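Local atomic coordinates of 2,5-dihydroxypyridine 5,6-dioxygenase (Pseudomonas putida KT2440, PDB entry 7CN3), a protein that catalyses the iron(II)-dependent opening of the 2,5-dihydroxypyridine ring by O2, between carbons 5 and 6, to give N-formylmaleamate in aerobic nicotinate degradation. Residues G213-P218 / D320-N325. Numbering follows the deposited sequence.
Sequences GDIILP and DIPLRN. With FE2 (Fe (II) ion), chain L.
Leu217 and Asp320 form a single antiparallel bridge, a hydrogen-bonded pair at the iron end of the contact: Leu217 N donates to Asp320 O at 2.8 Å and Asp320 N returns a bond to Leu217 O at 2.9 Å. It ties 213-218 to strand 319-323, the last strand of a five-stranded antiparallel sheet. The same Asp320 binds the iron through OD1 at 2.3 Å, together with His265, His318, Ser302 and two waters, while its OD2 makes a salt bridge with Arg293; the bridge probably helps to place the backbone of this metal ligand, which also touches the bound 5-oxidanyl-1H-pyridin-2-one. At the far end a side chain takes over from the backbone. Asp214 OD1 accepts Arg324 N at 3.0 Å, nearly straight at 166° but from above the carboxylate plane, and receives water 3, which in turn accepts from Arg324 NH2 at the guanidinium edge. Asp214 OD2 accepts from Asp211 N and from water 1, which also donates to Arg324 O. With CG anti to the carbonyl carbon (chi1 -73°), the Asp214 side chain crosses that of Leu323 at about a right angle, Asp214 OD2 3.7 Å from Leu323 CD2. An alanine in place of Asp214 would probably leave Arg324 N without its acceptor and waters 1 and 3 without the carboxylate they bridge from. Arg324 NH1 makes a salt bridge with Glu246 of a second subunit. Between the two ends Pro322 has no N-H to offer Ile215 O, and Pro322 CD sits 3.2 Å from Ile215 O; Ile321 CA adds a CA-H...O contact to the same oxygen. On one face Pro322 CG packs against Ile215 CB; on the other, Ile216 and Ile321 lie side by side, pointing the same way, their CG1 atoms 4.1 Å apart.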
ATOM      1  N   GLY C 213      11.814  13.939 -38.507  1.00 23.21           N
ATOM      2  CA  GLY C 213      11.995  14.482 -37.180  1.00 22.16           C
ATOM      3  C   GLY C 213      10.802  15.220 -36.609  1.00 21.83           C
ATOM      4  O   GLY C 213      10.831  15.583 -35.427  1.00 21.10           O
ATOM      5  N   ASP C 214       9.766  15.480 -37.400  1.00 21.94           N
ATOM      6  CA  ASP C 214       8.581  16.101 -36.820  1.00 23.91           C
ATOM      7  C   ASP C 214       7.736  15.035 -36.101  1.00 21.51           C
ATOM      8  O   ASP C 214       7.930  13.825 -36.273  1.00 22.11           O
ATOM      9  CB  ASP C 214       7.768  16.845 -37.893  1.00 21.49           C
ATOM     10  CG  ASP C 214       8.447  18.159 -38.356  1.00 25.80           C
ATOM     11  OD1 ASP C 214       9.233  18.746 -37.580  1.00 22.16           O
ATOM     12  OD2 ASP C 214       8.204  18.607 -39.509  1.00 25.98           O
ATOM     13  N   ILE C 215       6.777  15.493 -35.294  1.00 22.76           N
ATOM     14  CA  ILE C 215       6.141  14.652 -34.283  1.00 21.50           C
ATOM     15  C   ILE C 215       4.629  14.673 -34.436  1.00 22.12           C
ATOM     16  O   ILE C 215       4.032  15.730 -34.682  1.00 21.73           O
ATOM     17  CB  ILE C 215       6.526  15.108 -32.866  1.00 21.13           C
ATOM     18  CG1 ILE C 215       8.022  14.898 -32.617  1.00 24.85           C
ATOM     19  CG2 ILE C 215       5.714  14.357 -31.803  1.00 20.02           C
ATOM     20  CD1 ILE C 215       8.543  15.680 -31.432  1.00 20.82           C
ATOM     21  N   ILE C 216       4.005  13.508 -34.256  1.00 21.18           N
ATOM     22  CA  ILE C 216       2.555  13.398 -34.086  1.00 22.05           C
ATOM     23  C   ILE C 216       2.269  12.946 -32.660  1.00 25.31           C
ATOM     24  O   ILE C 216       2.745  11.887 -32.232  1.00 23.90           O
ATOM     25  CB  ILE C 216       1.915  12.415 -35.067  1.00 20.74           C
ATOM     26  CG1 ILE C 216       2.089  12.879 -36.514  1.00 24.37           C
ATOM     27  CG2 ILE C 216       0.426  12.245 -34.712  1.00 20.58           C
ATOM     28  CD1 ILE C 216       1.571  11.857 -37.556  1.00 30.92           C
ATOM     29  N   LEU C 217       1.465  13.732 -31.935  1.00 20.40           N
ATOM     30  CA  LEU C 217       0.922  13.348 -30.641  1.00 19.19           C
ATOM     31  C   LEU C 217      -0.545  12.981 -30.794  1.00 22.85           C
ATOM     32  O   LEU C 217      -1.292  13.701 -31.465  1.00 26.86           O
ATOM     33  CB  LEU C 217       1.075  14.489 -29.636  1.00 18.64           C
ATOM     34  CG  LEU C 217       2.535  14.938 -29.473  1.00 19.41           C
ATOM     35  CD1 LEU C 217       2.615  16.254 -28.699  1.00 18.54           C
ATOM     36  CD2 LEU C 217       3.373  13.869 -28.780  1.00 18.04           C
ATOM     37  N   PRO C 218      -1.013  11.874 -30.181  1.00 22.34           N
ATOM     38  CA  PRO C 218      -0.298  11.091 -29.170  1.00 25.03           C
ATOM     39  C   PRO C 218       0.572   9.904 -29.644  1.00 25.39           C
ATOM     40  O   PRO C 218       0.986   9.150 -28.766  1.00 19.89           O
ATOM     41  CB  PRO C 218      -1.448  10.559 -28.296  1.00 21.71           C
ATOM     42  CG  PRO C 218      -2.550  10.320 -29.268  1.00 20.32           C
ATOM     43  CD  PRO C 218      -2.398  11.393 -30.361  1.00 20.83           C
ATOM     44  N   ASP C 320      -2.047  16.478 -31.972  1.00 21.31           N
ATOM     45  CA  ASP C 320      -1.176  17.648 -31.819  1.00 19.01           C
ATOM     46  C   ASP C 320       0.115  17.396 -32.577  1.00 19.17           C
ATOM     47  O   ASP C 320       0.812  16.425 -32.284  1.00 19.35           O
ATOM     48  CB  ASP C 320      -0.848  17.923 -30.352  1.00 20.23           C
ATOM     49  CG  ASP C 320      -1.963  18.681 -29.626  1.00 34.75           C
ATOM     50  OD1 ASP C 320      -2.533  19.622 -30.208  1.00 40.19           O
ATOM     51  OD2 ASP C 320      -2.294  18.346 -28.464  1.00 41.46           O
ATOM     52  N   ILE C 321       0.431  18.260 -33.544  1.00 22.17           N
ATOM     53  CA  ILE C 321       1.568  18.042 -34.441  1.00 18.86           C
ATOM     54  C   ILE C 321       2.511  19.245 -34.421  1.00 21.39           C
ATOM     55  O   ILE C 321       2.202  20.278 -35.039  1.00 19.39           O
ATOM     56  CB  ILE C 321       1.074  17.753 -35.869  1.00 20.12           C
ATOM     57  CG1 ILE C 321       0.178  16.501 -35.869  1.00 21.67           C
ATOM     58  CG2 ILE C 321       2.258  17.566 -36.821  1.00 20.22           C
ATOM     59  CD1 ILE C 321      -0.572  16.215 -37.197  1.00 19.63           C
ATOM     60  N   PRO C 322       3.658  19.172 -33.736  1.00 24.99           N
ATOM     61  CA  PRO C 322       4.648  20.255 -33.841  1.00 21.70           C
ATOM     62  C   PRO C 322       5.625  20.078 -35.001  1.00 21.84           C
ATOM     63  O   PRO C 322       6.121  18.984 -35.286  1.00 23.32           O
ATOM     64  CB  PRO C 322       5.373  20.176 -32.488  1.00 20.08           C
ATOM     65  CG  PRO C 322       5.308  18.745 -32.126  1.00 19.62           C
ATOM     66  CD  PRO C 322       3.988  18.231 -32.644  1.00 19.88           C
ATOM     67  N   LEU C 323       5.875  21.186 -35.696  1.00 23.43           N
ATOM     68  CA  LEU C 323       6.778  21.243 -36.837  1.00 22.37           C
ATOM     69  C   LEU C 323       7.988  22.103 -36.489  1.00 22.80           C
ATOM     70  O   LEU C 323       7.843  23.182 -35.898  1.00 21.95           O
ATOM     71  CB  LEU C 323       6.080  21.829 -38.070  1.00 23.74           C
ATOM     72  CG  LEU C 323       4.749  21.228 -38.518  1.00 22.68           C
ATOM     73  CD1 LEU C 323       4.376  21.827 -39.870  1.00 24.46           C
ATOM     74  CD2 LEU C 323       4.794  19.691 -38.590  1.00 21.79           C
ATOM     75  N   ARG C 324       9.176  21.622 -36.849  1.00 24.10           N
ATOM     76  CA  ARG C 324      10.428  22.357 -36.691  1.00 27.91           C
ATOM     77  C   ARG C 324      10.747  23.162 -37.932  1.00 23.14           C
ATOM     78  O   ARG C 324      10.170  22.958 -39.005  1.00 26.35           O
ATOM     79  CB  ARG C 324      11.602  21.414 -36.423  1.00 23.66           C
ATOM     80  CG  ARG C 324      11.664  20.931 -34.989  1.00 25.66           C
ATOM     81  CD  ARG C 324      12.479  19.663 -34.894  1.00 32.32           C
ATOM     82  NE  ARG C 324      13.923  19.902 -34.885  1.00 37.76           N
ATOM     83  CZ  ARG C 324      14.755  19.542 -35.863  1.00 37.22           C
ATOM     84  NH1 ARG C 324      16.047  19.798 -35.740  1.00 42.14           N
ATOM     85  NH2 ARG C 324      14.303  18.928 -36.965  1.00 28.91           N
ATOM     86  N   ASN C 325      11.681  24.100 -37.772  1.00 24.01           N
ATOM     87  CA  ASN C 325      12.307  24.776 -38.899  1.00 24.03           C
ATOM     88  C   ASN C 325      11.337  25.646 -39.698  1.00 25.86           C
ATOM     89  O   ASN C 325      11.548  25.877 -40.895  1.00 26.95           O
ATOM     90  CB  ASN C 325      12.959  23.758 -39.838  1.00 23.81           C
ATOM     91  CG  ASN C 325      14.035  22.947 -39.154  1.00 29.79           C
ATOM     92  OD1 ASN C 325      14.912  23.501 -38.502  1.00 33.49           O
ATOM     93  ND2 ASN C 325      13.975  21.624 -39.308  1.00 40.17           N
TER
HETATM   94 FE   FE2 L 501      -4.785  20.176 -30.110  1.00 43.46          FE
HETATM   95  O   HOH W   1       9.129  20.940 -40.484  1.00 22.54           O
HETATM   96  O   HOH W   2       8.615  18.686 -34.348  1.00 23.33           O
HETATM   97  O   HOH W   3      12.021  18.069 -38.187  1.00 26.85           O
HETATM   98  O   HOH W   4      -7.084  20.298 -29.988  1.00 45.07           O
HETATM   99  O   HOH W   5      -3.555  20.302 -28.236  1.00 21.32           O